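Local coordinates for ankyrin repeat family protein (Enterococcus faecalis, PDB 3HRA), which is of uncharacterised function but, as an ankyrin-repeat protein, probably serves as a scaffold for binding other proteins, at residues Ala79-Leu92 against Pro112-Leu125. Residues are numbered along the deposited sequence; the frame is centred on the assembly and turned at random.
Sequences AGAQGRTEILAYML and PAAEKGHIDNVKLL
The carboxamide of N121 reaches across from helix 119-128 to the C-terminal end of helix 75-81, where its ND2 meets two main-chain carbonyls. The bond from N121 ND2 to G80 O is short and nearly straight, 2.8 Å with an N-H...O angle of 164°, and G80 O lies in the amide plane of N121. The second, to A79 O, is weak; A79 O also accepts from the backbone N of R84. At the other end of the amide, N121 OD1 stands 3.1 Å from T85 OG1. The buried amide nitrogen thus has one strong and one weak carbonyl acceptor, CD2 of L88 packs 3.5 Å from N121 CG, and N121 fits as a knob among A79, G80, T85 and L88.

A81 O receives a weak bond from H118 ND1 at the edge of the imidazole. A chi1 of -65°, which sets CG of H118 beside its backbone N, lays the ring against the turn after helix 75-81: G83 CA sits 3.5 Å from the ring centroid in a CH-pi contact, while K116 O lies over the centre of the opposite face. The aliphatic part of K116 runs beside A81 O, but its NZ is paired with E115 OE1 of its own segment; E115 OE2 in turn bridges to R151.

Further along, L124 is a knob among T85, L88, A89 and L92, its CD2 3.9 Å from A89 CB. Segments 85-92 and 119-125 of the two outer helices run almost parallel, 8° apart with axes 10.0 Å from each other, side by side, as the second helices of neighbouring helix-turn-helix pairs stack in an ankyrin-repeat solenoid.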
ATOM      1  N   ALA A  79       2.057  -1.662  -3.611  1.00  3.84           N
ATOM      2  CA  ALA A  79       0.734  -1.759  -4.242  1.00  5.37           C
ATOM      3  C   ALA A  79      -0.343  -1.012  -3.435  1.00  9.17           C
ATOM      4  O   ALA A  79      -1.178  -0.306  -3.998  1.00  7.79           O
ATOM      5  CB  ALA A  79       0.348  -3.212  -4.439  1.00  6.05           C
ATOM      6  N   GLY A  80      -0.318  -1.178  -2.114  1.00  8.74           N
ATOM      7  CA  GLY A  80      -1.259  -0.503  -1.236  1.00  9.20           C
ATOM      8  C   GLY A  80      -1.092   0.999  -1.235  1.00 10.61           C
ATOM      9  O   GLY A  80      -2.053   1.742  -1.456  1.00 12.74           O
ATOM     10  N   ALA A  81       0.135   1.447  -0.991  1.00  7.57           N
ATOM     11  CA  ALA A  81       0.458   2.870  -0.939  1.00  9.93           C
ATOM     12  C   ALA A  81       0.154   3.623  -2.236  1.00 12.82           C
ATOM     13  O   ALA A  81      -0.244   4.782  -2.193  1.00 17.07           O
ATOM     14  CB  ALA A  81       1.918   3.052  -0.607  1.00  9.76           C
ATOM     15  N   GLN A  82       0.360   2.974  -3.379  1.00  9.15           N
ATOM     16  CA  GLN A  82       0.397   3.689  -4.659  1.00  5.51           C
ATOM     17  C   GLN A  82      -0.810   3.439  -5.549  1.00  7.31           C
ATOM     18  O   GLN A  82      -0.789   3.780  -6.725  1.00 10.00           O
ATOM     19  CB  GLN A  82       1.673   3.338  -5.421  1.00  8.13           C
ATOM     20  CG  GLN A  82       2.946   3.754  -4.713  1.00  8.48           C
ATOM     21  CD  GLN A  82       3.073   5.246  -4.542  1.00 14.07           C
ATOM     22  OE1 GLN A  82       2.688   6.026  -5.423  1.00 20.47           O
ATOM     23  NE2 GLN A  82       3.627   5.661  -3.408  1.00 23.38           N
ATOM     24  N   GLY A  83      -1.859   2.844  -4.994  1.00  7.79           N
ATOM     25  CA  GLY A  83      -3.130   2.765  -5.697  1.00 10.93           C
ATOM     26  C   GLY A  83      -3.197   1.719  -6.797  1.00  6.77           C
ATOM     27  O   GLY A  83      -4.000   1.833  -7.722  1.00 10.06           O
ATOM     28  N   ARG A  84      -2.348   0.697  -6.712  1.00  6.99           N
ATOM     29  CA  ARG A  84      -2.401  -0.425  -7.659  1.00  5.01           C
ATOM     30  C   ARG A  84      -3.495  -1.376  -7.211  1.00  4.90           C
ATOM     31  O   ARG A  84      -3.231  -2.453  -6.688  1.00  8.39           O
ATOM     32  CB  ARG A  84      -1.055  -1.161  -7.694  1.00  6.91           C
ATOM     33  CG  ARG A  84       0.159  -0.252  -7.879  1.00 10.71           C
ATOM     34  CD  ARG A  84       0.271   0.272  -9.304  1.00 10.08           C
ATOM     35  NE  ARG A  84       1.564   0.930  -9.544  1.00  9.03           N
ATOM     36  CZ  ARG A  84       1.759   2.243  -9.554  1.00 12.29           C
ATOM     37  NH1 ARG A  84       0.747   3.074  -9.325  1.00 13.83           N
ATOM     38  NH2 ARG A  84       2.975   2.731  -9.785  1.00 14.60           N
ATOM     39  N   THR A  85      -4.736  -0.977  -7.449  1.00  7.35           N
ATOM     40  CA  THR A  85      -5.898  -1.649  -6.878  1.00  6.11           C
ATOM     41  C   THR A  85      -6.096  -3.091  -7.330  1.00  7.55           C
ATOM     42  O   THR A  85      -6.369  -3.965  -6.514  1.00  7.35           O
ATOM     43  CB  THR A  85      -7.164  -0.851  -7.209  1.00  8.98           C
ATOM     44  OG1 THR A  85      -6.918   0.530  -6.922  1.00 12.34           O
ATOM     45  CG2 THR A  85      -8.356  -1.351  -6.385  1.00 14.34           C
ATOM     46  N   GLU A  86      -6.006  -3.321  -8.634  1.00  6.44           N
ATOM     47  CA  GLU A  86      -6.161  -4.658  -9.198  1.00  7.96           C
ATOM     48  C   GLU A  86      -5.121  -5.625  -8.624  1.00  6.28           C
ATOM     49  O   GLU A  86      -5.450  -6.748  -8.243  1.00  8.78           O
ATOM     50  CB  GLU A  86      -6.047  -4.575 -10.724  1.00  8.01           C
ATOM     51  CG  GLU A  86      -7.077  -3.591 -11.333  1.00 13.51           C
ATOM     52  CD  GLU A  86      -6.549  -2.148 -11.631  1.00 20.73           C
ATOM     53  OE1 GLU A  86      -5.677  -1.553 -10.904  1.00 12.17           O
ATOM     54  OE2 GLU A  86      -7.062  -1.585 -12.632  1.00 23.71           O
ATOM     55  N   ILE A  87      -3.862  -5.187  -8.575  1.00  6.51           N
ATOM     56  CA  ILE A  87      -2.805  -6.034  -8.033  1.00  3.82           C
ATOM     57  C   ILE A  87      -3.015  -6.297  -6.539  1.00  5.22           C
ATOM     58  O   ILE A  87      -2.859  -7.423  -6.085  1.00  4.32           O
ATOM     59  CB  ILE A  87      -1.405  -5.447  -8.303  1.00  6.38           C
ATOM     60  CG1 ILE A  87      -1.124  -5.450  -9.807  1.00  4.79           C
ATOM     61  CG2 ILE A  87      -0.332  -6.234  -7.552  1.00 10.27           C
ATOM     62  CD1 ILE A  87       0.160  -4.698 -10.180  1.00  6.90           C
ATOM     63  N   LEU A  88      -3.406  -5.258  -5.791  1.00  5.84           N
ATOM     64  CA  LEU A  88      -3.680  -5.378  -4.362  1.00  7.64           C
ATOM     65  C   LEU A  88      -4.807  -6.363  -4.094  1.00  4.21           C
ATOM     66  O   LEU A  88      -4.692  -7.221  -3.217  1.00  5.32           O
ATOM     67  CB  LEU A  88      -4.033  -4.016  -3.755  1.00  7.54           C
ATOM     68  CG  LEU A  88      -4.333  -4.029  -2.261  1.00  7.89           C
ATOM     69  CD1 LEU A  88      -3.134  -4.552  -1.471  1.00 10.89           C
ATOM     70  CD2 LEU A  88      -4.730  -2.619  -1.792  1.00 10.24           C
ATOM     71  N   ALA A  89      -5.900  -6.224  -4.836  1.00  7.32           N
ATOM     72  CA  ALA A  89      -7.008  -7.170  -4.711  1.00  9.47           C
ATOM     73  C   ALA A  89      -6.537  -8.619  -4.925  1.00  9.33           C
ATOM     74  O   ALA A  89      -6.945  -9.537  -4.197  1.00  9.96           O
ATOM     75  CB  ALA A  89      -8.119  -6.807  -5.686  1.00  9.54           C
ATOM     76  N   TYR A  90      -5.683  -8.824  -5.930  1.00  6.75           N
ATOM     77  CA  TYR A  90      -5.156 -10.148  -6.204  1.00  8.00           C
ATOM     78  C   TYR A  90      -4.299 -10.653  -5.041  1.00  9.03           C
ATOM     79  O   TYR A  90      -4.428 -11.812  -4.616  1.00  9.94           O
ATOM     80  CB  TYR A  90      -4.366 -10.161  -7.515  1.00  4.27           C
ATOM     81  CG  TYR A  90      -4.234 -11.532  -8.123  1.00  7.95           C
ATOM     82  CD1 TYR A  90      -5.281 -12.092  -8.847  1.00  8.66           C
ATOM     83  CD2 TYR A  90      -3.061 -12.274  -7.968  1.00 10.27           C
ATOM     84  CE1 TYR A  90      -5.162 -13.351  -9.420  1.00  9.71           C
ATOM     85  CE2 TYR A  90      -2.931 -13.526  -8.531  1.00 10.24           C
ATOM     86  CZ  TYR A  90      -3.983 -14.063  -9.248  1.00  8.38           C
ATOM     87  OH  TYR A  90      -3.852 -15.312  -9.809  1.00 13.89           O
ATOM     88  N   MET A  91      -3.431  -9.783  -4.531  1.00  5.83           N
ATOM     89  CA  MET A  91      -2.583 -10.139  -3.396  1.00  7.02           C
ATOM     90  C   MET A  91      -3.410 -10.546  -2.186  1.00  8.07           C
ATOM     91  O   MET A  91      -3.088 -11.517  -1.518  1.00  7.26           O
ATOM     92  CB  MET A  91      -1.674  -8.984  -3.020  1.00  6.11           C
ATOM     93  CG  MET A  91      -0.587  -8.694  -4.040  1.00  6.30           C
ATOM     94  SD  MET A  91       0.327  -7.224  -3.547  1.00  9.44           S
ATOM     95  CE  MET A  91       1.746  -7.277  -4.647  1.00  9.40           C
ATOM     96  N   LEU A  92      -4.467  -9.795  -1.905  1.00  7.86           N
ATOM     97  CA  LEU A  92      -5.334 -10.092  -0.752  1.00  9.42           C
ATOM     98  C   LEU A  92      -6.076 -11.431  -0.897  1.00 10.25           C
ATOM     99  O   LEU A  92      -6.518 -12.013   0.097  1.00 14.27           O
ATOM    100  CB  LEU A  92      -6.332  -8.955  -0.528  1.00  6.57           C
ATOM    101  CG  LEU A  92      -5.683  -7.650  -0.050  1.00  7.01           C
ATOM    102  CD1 LEU A  92      -6.682  -6.490  -0.030  1.00  8.66           C
ATOM    103  CD2 LEU A  92      -5.054  -7.866   1.321  1.00 14.40           C
ATOM    104  N   PRO A 112      -0.436   5.184   3.876  1.00  6.32           N
ATOM    105  CA  PRO A 112      -0.137   5.905   2.628  1.00  5.59           C
ATOM    106  C   PRO A 112      -1.279   5.816   1.611  1.00  7.70           C
ATOM    107  O   PRO A 112      -1.478   6.753   0.851  1.00  8.05           O
ATOM    108  CB  PRO A 112       1.116   5.205   2.077  1.00  9.83           C
ATOM    109  CG  PRO A 112       1.363   4.019   2.935  1.00  7.01           C
ATOM    110  CD  PRO A 112       0.424   4.004   4.090  1.00  6.00           C
ATOM    111  N   ALA A 113      -2.026   4.710   1.579  1.00  6.28           N
ATOM    112  CA  ALA A 113      -3.184   4.640   0.684  1.00  6.04           C
ATOM    113  C   ALA A 113      -4.148   5.788   0.980  1.00  7.50           C
ATOM    114  O   ALA A 113      -4.656   6.434   0.069  1.00  8.85           O
ATOM    115  CB  ALA A 113      -3.897   3.300   0.815  1.00  3.84           C
ATOM    116  N   ALA A 114      -4.394   6.045   2.261  1.00  6.63           N
ATOM    117  CA  ALA A 114      -5.280   7.141   2.650  1.00  7.91           C
ATOM    118  C   ALA A 114      -4.673   8.514   2.347  1.00  8.62           C
ATOM    119  O   ALA A 114      -5.365   9.380   1.815  1.00 10.16           O
ATOM    120  CB  ALA A 114      -5.679   7.035   4.126  1.00  6.33           C
ATOM    121  N   GLU A 115      -3.393   8.706   2.672  1.00  6.93           N
ATOM    122  CA  GLU A 115      -2.744   9.996   2.465  1.00  7.45           C
ATOM    123  C   GLU A 115      -2.738  10.339   0.992  1.00  8.27           C
ATOM    124  O   GLU A 115      -2.958  11.487   0.610  1.00  9.35           O
ATOM    125  CB  GLU A 115      -1.309   9.983   2.995  1.00  7.58           C
ATOM    126  CG  GLU A 115      -0.567  11.326   2.850  1.00 12.07           C
ATOM    127  CD  GLU A 115       0.348  11.379   1.622  1.00 16.79           C
ATOM    128  OE1 GLU A 115       1.165  10.457   1.447  1.00 23.20           O
ATOM    129  OE2 GLU A 115       0.270  12.351   0.843  1.00 25.40           O
ATOM    130  N   LYS A 116      -2.508   9.325   0.157  1.00  8.95           N
ATOM    131  CA  LYS A 116      -2.378   9.545  -1.275  1.00  8.77           C
ATOM    132  C   LYS A 116      -3.708   9.544  -2.021  1.00 11.75           C
ATOM    133  O   LYS A 116      -3.734   9.689  -3.250  1.00 11.66           O
ATOM    134  CB  LYS A 116      -1.385   8.543  -1.882  1.00  7.19           C
ATOM    135  CG  LYS A 116       0.048   8.773  -1.410  1.00 11.03           C
ATOM    136  CD  LYS A 116       0.928   7.591  -1.730  1.00 11.27           C
ATOM    137  CE  LYS A 116       2.410   7.941  -1.627  1.00 20.86           C
ATOM    138  NZ  LYS A 116       2.694   8.888  -0.537  1.00 27.11           N
ATOM    139  N   GLY A 117      -4.807   9.416  -1.278  1.00  6.76           N
ATOM    140  CA  GLY A 117      -6.143   9.533  -1.845  1.00 11.11           C
ATOM    141  C   GLY A 117      -6.674   8.312  -2.569  1.00 11.53           C
ATOM    142  O   GLY A 117      -7.635   8.406  -3.330  1.00 11.16           O
ATOM    143  N   HIS A 118      -6.049   7.160  -2.342  1.00  9.50           N
ATOM    144  CA  HIS A 118      -6.439   5.936  -3.034  1.00  8.00           C
ATOM    145  C   HIS A 118      -7.573   5.242  -2.312  1.00 10.32           C
ATOM    146  O   HIS A 118      -7.377   4.238  -1.635  1.00 10.19           O
ATOM    147  CB  HIS A 118      -5.219   5.027  -3.177  1.00  9.35           C
ATOM    148  CG  HIS A 118      -4.164   5.624  -4.043  1.00  9.54           C
ATOM    149  ND1 HIS A 118      -2.857   5.792  -3.632  1.00 13.62           N
ATOM    150  CD2 HIS A 118      -4.240   6.153  -5.287  1.00  9.55           C
ATOM    151  CE1 HIS A 118      -2.167   6.363  -4.601  1.00  9.98           C
ATOM    152  NE2 HIS A 118      -2.983   6.604  -5.612  1.00 15.09           N
ATOM    153  N   ILE A 119      -8.767   5.808  -2.449  1.00 11.99           N
ATOM    154  CA  ILE A 119      -9.900   5.385  -1.636  1.00 10.89           C
ATOM    155  C   ILE A 119     -10.316   3.935  -1.919  1.00 11.88           C
ATOM    156  O   ILE A 119     -10.740   3.215  -1.014  1.00 14.01           O
ATOM    157  CB  ILE A 119     -11.088   6.391  -1.770  1.00  9.05           C
ATOM    158  CG1 ILE A 119     -12.179   6.085  -0.742  1.00 17.14           C
ATOM    159  CG2 ILE A 119     -11.641   6.403  -3.189  1.00 15.51           C
ATOM    160  CD1 ILE A 119     -13.262   7.166  -0.647  1.00 14.16           C
ATOM    161  N   ASP A 120     -10.182   3.496  -3.165  1.00 12.45           N
ATOM    162  CA  ASP A 120     -10.491   2.107  -3.478  1.00 11.52           C
ATOM    163  C   ASP A 120      -9.540   1.152  -2.752  1.00  8.64           C
ATOM    164  O   ASP A 120      -9.966   0.112  -2.251  1.00 11.68           O
ATOM    165  CB  ASP A 120     -10.480   1.868  -4.990  1.00 10.15           C
ATOM    166  CG  ASP A 120     -11.662   2.529  -5.689  1.00 21.61           C
ATOM    167  OD1 ASP A 120     -12.784   2.499  -5.118  1.00 28.47           O
ATOM    168  OD2 ASP A 120     -11.466   3.082  -6.799  1.00 32.32           O
ATOM    169  N   ASN A 121      -8.268   1.527  -2.641  1.00  7.96           N
ATOM    170  CA  ASN A 121      -7.329   0.740  -1.837  1.00  7.06           C
ATOM    171  C   ASN A 121      -7.683   0.712  -0.351  1.00  7.56           C
ATOM    172  O   ASN A 121      -7.590  -0.336   0.303  1.00  7.17           O
ATOM    173  CB  ASN A 121      -5.881   1.227  -2.022  1.00  4.68           C
ATOM    174  CG  ASN A 121      -5.207   0.583  -3.220  1.00  8.30           C
ATOM    175  OD1 ASN A 121      -5.873   0.056  -4.095  1.00 11.88           O
ATOM    176  ND2 ASN A 121      -3.881   0.617  -3.252  1.00  9.66           N
ATOM    177  N   VAL A 122      -8.092   1.862   0.178  1.00  9.37           N
ATOM    178  CA  VAL A 122      -8.534   1.930   1.565  1.00  7.87           C
ATOM    179  C   VAL A 122      -9.680   0.951   1.831  1.00  7.43           C
ATOM    180  O   VAL A 122      -9.656   0.211   2.815  1.00 11.67           O
ATOM    181  CB  VAL A 122      -8.956   3.355   1.941  1.00 10.42           C
ATOM    182  CG1 VAL A 122      -9.519   3.376   3.352  1.00 11.93           C
ATOM    183  CG2 VAL A 122      -7.757   4.300   1.788  1.00 10.31           C
ATOM    184  N   LYS A 123     -10.670   0.953   0.947  1.00 10.92           N
ATOM    185  CA  LYS A 123     -11.845   0.090   1.088  1.00 10.58           C
ATOM    186  C   LYS A 123     -11.427  -1.353   1.091  1.00 11.03           C
ATOM    187  O   LYS A 123     -11.864  -2.136   1.935  1.00 17.16           O
ATOM    188  CB  LYS A 123     -12.824   0.315  -0.060  1.00 16.20           C
ATOM    189  CG  LYS A 123     -13.516   1.651  -0.044  1.00 22.83           C
ATOM    190  CD  LYS A 123     -14.333   1.860  -1.324  1.00 23.25           C
ATOM    191  CE  LYS A 123     -14.925   3.278  -1.373  1.00 26.97           C
ATOM    192  NZ  LYS A 123     -15.156   3.775  -2.771  1.00 34.39           N
ATOM    193  N   LEU A 124     -10.566  -1.697   0.136  1.00 12.68           N
ATOM    194  CA  LEU A 124     -10.045  -3.047   0.011  1.00 11.53           C
ATOM    195  C   LEU A 124      -9.353  -3.501   1.301  1.00 11.64           C
ATOM    196  O   LEU A 124      -9.616  -4.600   1.812  1.00 16.86           O
ATOM    197  CB  LEU A 124      -9.048  -3.076  -1.145  1.00 16.35           C
ATOM    198  CG  LEU A 124      -9.198  -4.095  -2.261  1.00 18.87           C
ATOM    199  CD1 LEU A 124     -10.636  -4.218  -2.699  1.00 24.78           C
ATOM    200  CD2 LEU A 124      -8.297  -3.665  -3.424  1.00 17.52           C
ATOM    201  N   LEU A 125      -8.472  -2.656   1.832  1.00  8.20           N
ATOM    202  CA  LEU A 125      -7.726  -3.012   3.029  1.00  9.51           C
ATOM    203  C   LEU A 125      -8.644  -3.102   4.255  1.00  8.54           C
ATOM    204  O   LEU A 125      -8.469  -3.988   5.101  1.00 16.55           O
ATOM    205  CB  LEU A 125      -6.579  -2.032   3.267  1.00 10.29           C
ATOM    206  CG  LEU A 125      -5.485  -2.061   2.187  1.00  7.07           C
ATOM    207  CD1 LEU A 125      -4.668  -0.779   2.249  1.00  9.73           C
ATOM    208  CD2 LEU A 125      -4.580  -3.291   2.326  1.00  9.47           C
TER